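Local structure of putative exotoxin (superantigen) (Streptococcus pyogenes, 1TY0) at residues S58-T61 with T62-T65; I186-K189 with Y190-N193. The protein probably acts as a superantigen toxin of the staphylococcal and streptococcal family, binds zinc, and can use one surface for both T-cell receptor binding and dimerization. All coordinates share one frame; numbering follows the deposited sequence.

Interaction 1. Residues S58-T61 with T62-T65; sequences SYIT and TKFT
Lys63 N donates a hydrogen bond to Ile60 O, 3.0 Å away. Phe64 N does the same to Thr61 O one residue further on, also at 3.0 Å. Both donors sit above the plane of the carbonyl they reach. These two successive i to i+3 bonds form the short 3-10 turn. Ile60 O also lies at the edge of the Phe64 ring and in its plane, 3.4 Å from Phe64 CD1. The turn belongs to the loop that joins strands 51-55 and 69-74 of the OB-fold domain.

On the outer side, Lys63 runs back along the chain. Its CG is anti to its own carbonyl carbon (chi1 -60°) and the chain beyond is extended, which carries CE to 3.6 Å from Tyr59 O. The methyl Ile60 CD1 packs against the ammonium end, 3.7 Å from Lys63 NZ. Thr62 OG1 turns back toward Tyr59, 3.4 Å from Tyr59 C. The buried side chains pack the turn against strands 28-33 and 37-41. Phe64 meets Phe38 edge to face and packs on Ile30 and Leu33, while Ile60 and Thr61 also touch Phe38. Thr61 OG1 is hydrogen-bonded to Thr34 O.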
# COMPACT_ATOMS: atom_id res chain seq x y z
N SER A 58 7.93 19.44 -15.80
CA SER A 58 8.64 20.71 -15.78
C SER A 58 7.78 21.86 -15.23
O SER A 58 6.56 21.84 -15.33
CB SER A 58 9.11 21.07 -17.19
OG SER A 58 9.82 19.99 -17.78
N TYR A 59 8.46 22.84 -14.65
CA TYR A 59 7.83 24.05 -14.11
C TYR A 59 6.74 23.86 -13.06
O TYR A 59 5.73 24.57 -13.05
CB TYR A 59 7.31 24.89 -15.28
CG TYR A 59 8.43 25.27 -16.22
CD1 TYR A 59 9.43 26.15 -15.81
CD2 TYR A 59 8.53 24.71 -17.49
CE1 TYR A 59 10.51 26.46 -16.64
CE2 TYR A 59 9.60 25.00 -18.33
CZ TYR A 59 10.59 25.88 -17.90
OH TYR A 59 11.65 26.17 -18.72
N ILE A 60 6.97 22.91 -12.16
CA ILE A 60 6.04 22.65 -11.07
C ILE A 60 6.77 23.02 -9.78
O ILE A 60 6.23 23.73 -8.93
CB ILE A 60 5.63 21.15 -11.02
CG1 ILE A 60 4.76 20.81 -12.23
CG2 ILE A 60 4.89 20.86 -9.71
CD1 ILE A 60 3.48 21.58 -12.31
N THR A 61 8.00 22.54 -9.63
CA THR A 61 8.76 22.86 -8.43
C THR A 61 9.03 24.36 -8.34
O THR A 61 9.28 24.89 -7.26
CB THR A 61 10.10 22.09 -8.36
OG1 THR A 61 10.88 22.38 -9.53
CG2 THR A 61 9.86 20.59 -8.25
N THR A 62 9.00 25.05 -9.48
CA THR A 62 9.24 26.48 -9.50
C THR A 62 8.12 27.24 -8.79
O THR A 62 8.28 28.40 -8.41
CB THR A 62 9.38 27.01 -10.95
OG1 THR A 62 8.22 26.64 -11.70
CG2 THR A 62 10.61 26.41 -11.61
N LYS A 63 6.98 26.57 -8.62
CA LYS A 63 5.82 27.16 -7.95
C LYS A 63 5.99 27.11 -6.44
O LYS A 63 5.23 27.74 -5.70
CB LYS A 63 4.54 26.40 -8.33
CG LYS A 63 4.21 26.39 -9.81
CD LYS A 63 2.95 25.57 -10.05
CE LYS A 63 2.63 25.43 -11.53
NZ LYS A 63 1.41 24.60 -11.73
N PHE A 64 6.99 26.36 -5.98
CA PHE A 64 7.25 26.21 -4.55
C PHE A 64 8.62 26.78 -4.15
O PHE A 64 9.41 27.18 -5.01
CB PHE A 64 7.18 24.72 -4.18
CG PHE A 64 5.82 24.11 -4.38
CD1 PHE A 64 5.40 23.71 -5.65
CD2 PHE A 64 4.95 23.94 -3.31
CE1 PHE A 64 4.14 23.15 -5.84
CE2 PHE A 64 3.69 23.39 -3.48
CZ PHE A 64 3.28 22.99 -4.76
N THR A 65 8.89 26.82 -2.85
CA THR A 65 10.16 27.33 -2.35
C THR A 65 10.66 26.45 -1.21
O THR A 65 9.86 25.86 -0.48
CB THR A 65 10.04 28.79 -1.85
OG1 THR A 65 9.26 28.82 -0.65
CG2 THR A 65 9.35 29.66 -2.89

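Interaction 2. Residues I186-K189 with Y190-N193; sequences IFKK and YKDN
Tyr190 N donates a hydrogen bond to Phe187 O at 2.8 Å, in the 3-10 turn that follows helix 183-187 in the beta-grasp domain. The i to i+3 pattern continues with a hydrogen bond from Lys191 N to Lys188 O at 2.9 Å. A third hydrogen bond, Asp192 N to Lys189 O, is weak at 3.4 Å, though nearly straight.

Aromatic and apolar contacts centre on Tyr190. Lys189 lies alongside it, pointing the same way. Lys189 CG starts between its own backbone N and carbonyl carbon (chi1 55°), which sets it over one face of the Tyr190 ring. This is a CH-pi contact, with CG 4.1 Å from the ring centroid and 12° off the normal. Further out, Lys189 CE reaches 3.5 Å from Tyr190 CZ. Phe187 CD1 touches Tyr190 CE2 at 3.9 Å, the two side chains crossing at a slant. Lys188 and Lys191 run side by side through their aliphatic parts.

The polar ends all find partners. Lys188 NZ is hydrogen-bonded to Tyr88 OH, and Lys191 NZ forms a salt bridge with Glu55. Tyr190 OH is hydrogen-bonded to Asp135 and to Tyr18 OH. Lys189 NZ forms a salt bridge with Asp176 and a hydrogen bond with Tyr18 OH. A bend at the last torsion of Lys189 (chi4 -77°) lets that same NZ donate a hydrogen bond to Ile186 O at 2.7 Å.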
# COMPACT_ATOMS: atom_id res chain seq x y z
N ILE A 186 1.03 3.68 -14.96
CA ILE A 186 -0.30 4.19 -14.66
C ILE A 186 -0.31 5.47 -13.83
O ILE A 186 -1.18 6.33 -14.01
CB ILE A 186 -1.15 3.11 -13.95
CG1 ILE A 186 -1.38 1.93 -14.90
CG2 ILE A 186 -2.50 3.68 -13.52
CD1 ILE A 186 -1.91 0.68 -14.23
N PHE A 187 0.65 5.60 -12.92
CA PHE A 187 0.71 6.77 -12.05
C PHE A 187 1.45 7.97 -12.66
O PHE A 187 1.36 9.07 -12.14
CB PHE A 187 1.36 6.42 -10.71
CG PHE A 187 0.64 5.36 -9.92
CD1 PHE A 187 -0.67 5.00 -10.21
CD2 PHE A 187 1.29 4.74 -8.85
CE1 PHE A 187 -1.33 4.03 -9.44
CE2 PHE A 187 0.64 3.78 -8.07
CZ PHE A 187 -0.68 3.42 -8.37
N LYS A 188 2.19 7.75 -13.74
CA LYS A 188 2.95 8.84 -14.35
C LYS A 188 2.10 10.06 -14.67
O LYS A 188 2.59 11.18 -14.67
CB LYS A 188 3.67 8.35 -15.61
CG LYS A 188 5.19 8.40 -15.49
CD LYS A 188 5.87 7.73 -16.68
CE LYS A 188 7.38 7.91 -16.62
NZ LYS A 188 7.98 7.37 -15.36
N LYS A 189 0.81 9.84 -14.95
CA LYS A 189 -0.07 10.96 -15.26
C LYS A 189 -0.09 11.98 -14.13
O LYS A 189 -0.26 13.18 -14.36
CB LYS A 189 -1.50 10.46 -15.53
CG LYS A 189 -2.11 9.61 -14.40
CD LYS A 189 -3.59 9.32 -14.68
CE LYS A 189 -4.20 8.39 -13.63
NZ LYS A 189 -3.84 6.96 -13.82
N TYR A 190 0.13 11.52 -12.89
CA TYR A 190 0.10 12.42 -11.75
C TYR A 190 1.30 13.35 -11.66
O TYR A 190 1.37 14.19 -10.77
CB TYR A 190 -0.05 11.63 -10.44
CG TYR A 190 -1.28 10.74 -10.38
CD1 TYR A 190 -2.54 11.24 -10.71
CD2 TYR A 190 -1.18 9.40 -9.99
CE1 TYR A 190 -3.68 10.43 -10.65
CE2 TYR A 190 -2.31 8.57 -9.93
CZ TYR A 190 -3.56 9.10 -10.26
OH TYR A 190 -4.68 8.32 -10.21
N LYS A 191 2.26 13.20 -12.57
CA LYS A 191 3.42 14.08 -12.54
C LYS A 191 3.03 15.52 -12.84
O LYS A 191 3.80 16.44 -12.53
CB LYS A 191 4.49 13.61 -13.53
CG LYS A 191 5.17 12.32 -13.11
CD LYS A 191 6.26 11.90 -14.09
CE LYS A 191 7.33 12.97 -14.22
NZ LYS A 191 8.50 12.45 -14.99
N ASP A 192 1.85 15.74 -13.42
CA ASP A 192 1.44 17.12 -13.68
C ASP A 192 1.06 17.84 -12.39
O ASP A 192 0.81 19.04 -12.39
CB ASP A 192 0.28 17.19 -14.69
CG ASP A 192 -0.95 16.43 -14.24
OD1 ASP A 192 -1.13 16.22 -13.02
OD2 ASP A 192 -1.76 16.05 -15.11
N ASN A 193 1.01 17.09 -11.29
CA ASN A 193 0.68 17.63 -9.97
C ASN A 193 -0.57 18.50 -10.02
O ASN A 193 -0.67 19.48 -9.29
CB ASN A 193 1.86 18.47 -9.45
CG ASN A 193 1.90 18.57 -7.92
OD1 ASN A 193 2.09 19.65 -7.36
ND2 ASN A 193 1.75 17.44 -7.25

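In the fold
Interactions 1 and 2 lie in different domains, the OB-fold and the beta-grasp, and their centres are about 15 Å apart. They still touch. Ile60 CD1 of interaction 1 packs 3.7 Å from Asp192 O of interaction 2, and Ile60 also meets Asn193. The chain just before residues 58-61 adds to the same junction: Glu57 shares a backbone hydrogen bond with Lys191 and is touched by Asp192. Residues 186-193 lie nearer the middle of the chain, about 9 Å from its centre against about 19 Å for residues 58-65, measured from the centre of each contact. Both lie away from the zinc ligands His169, His203 and Asp205.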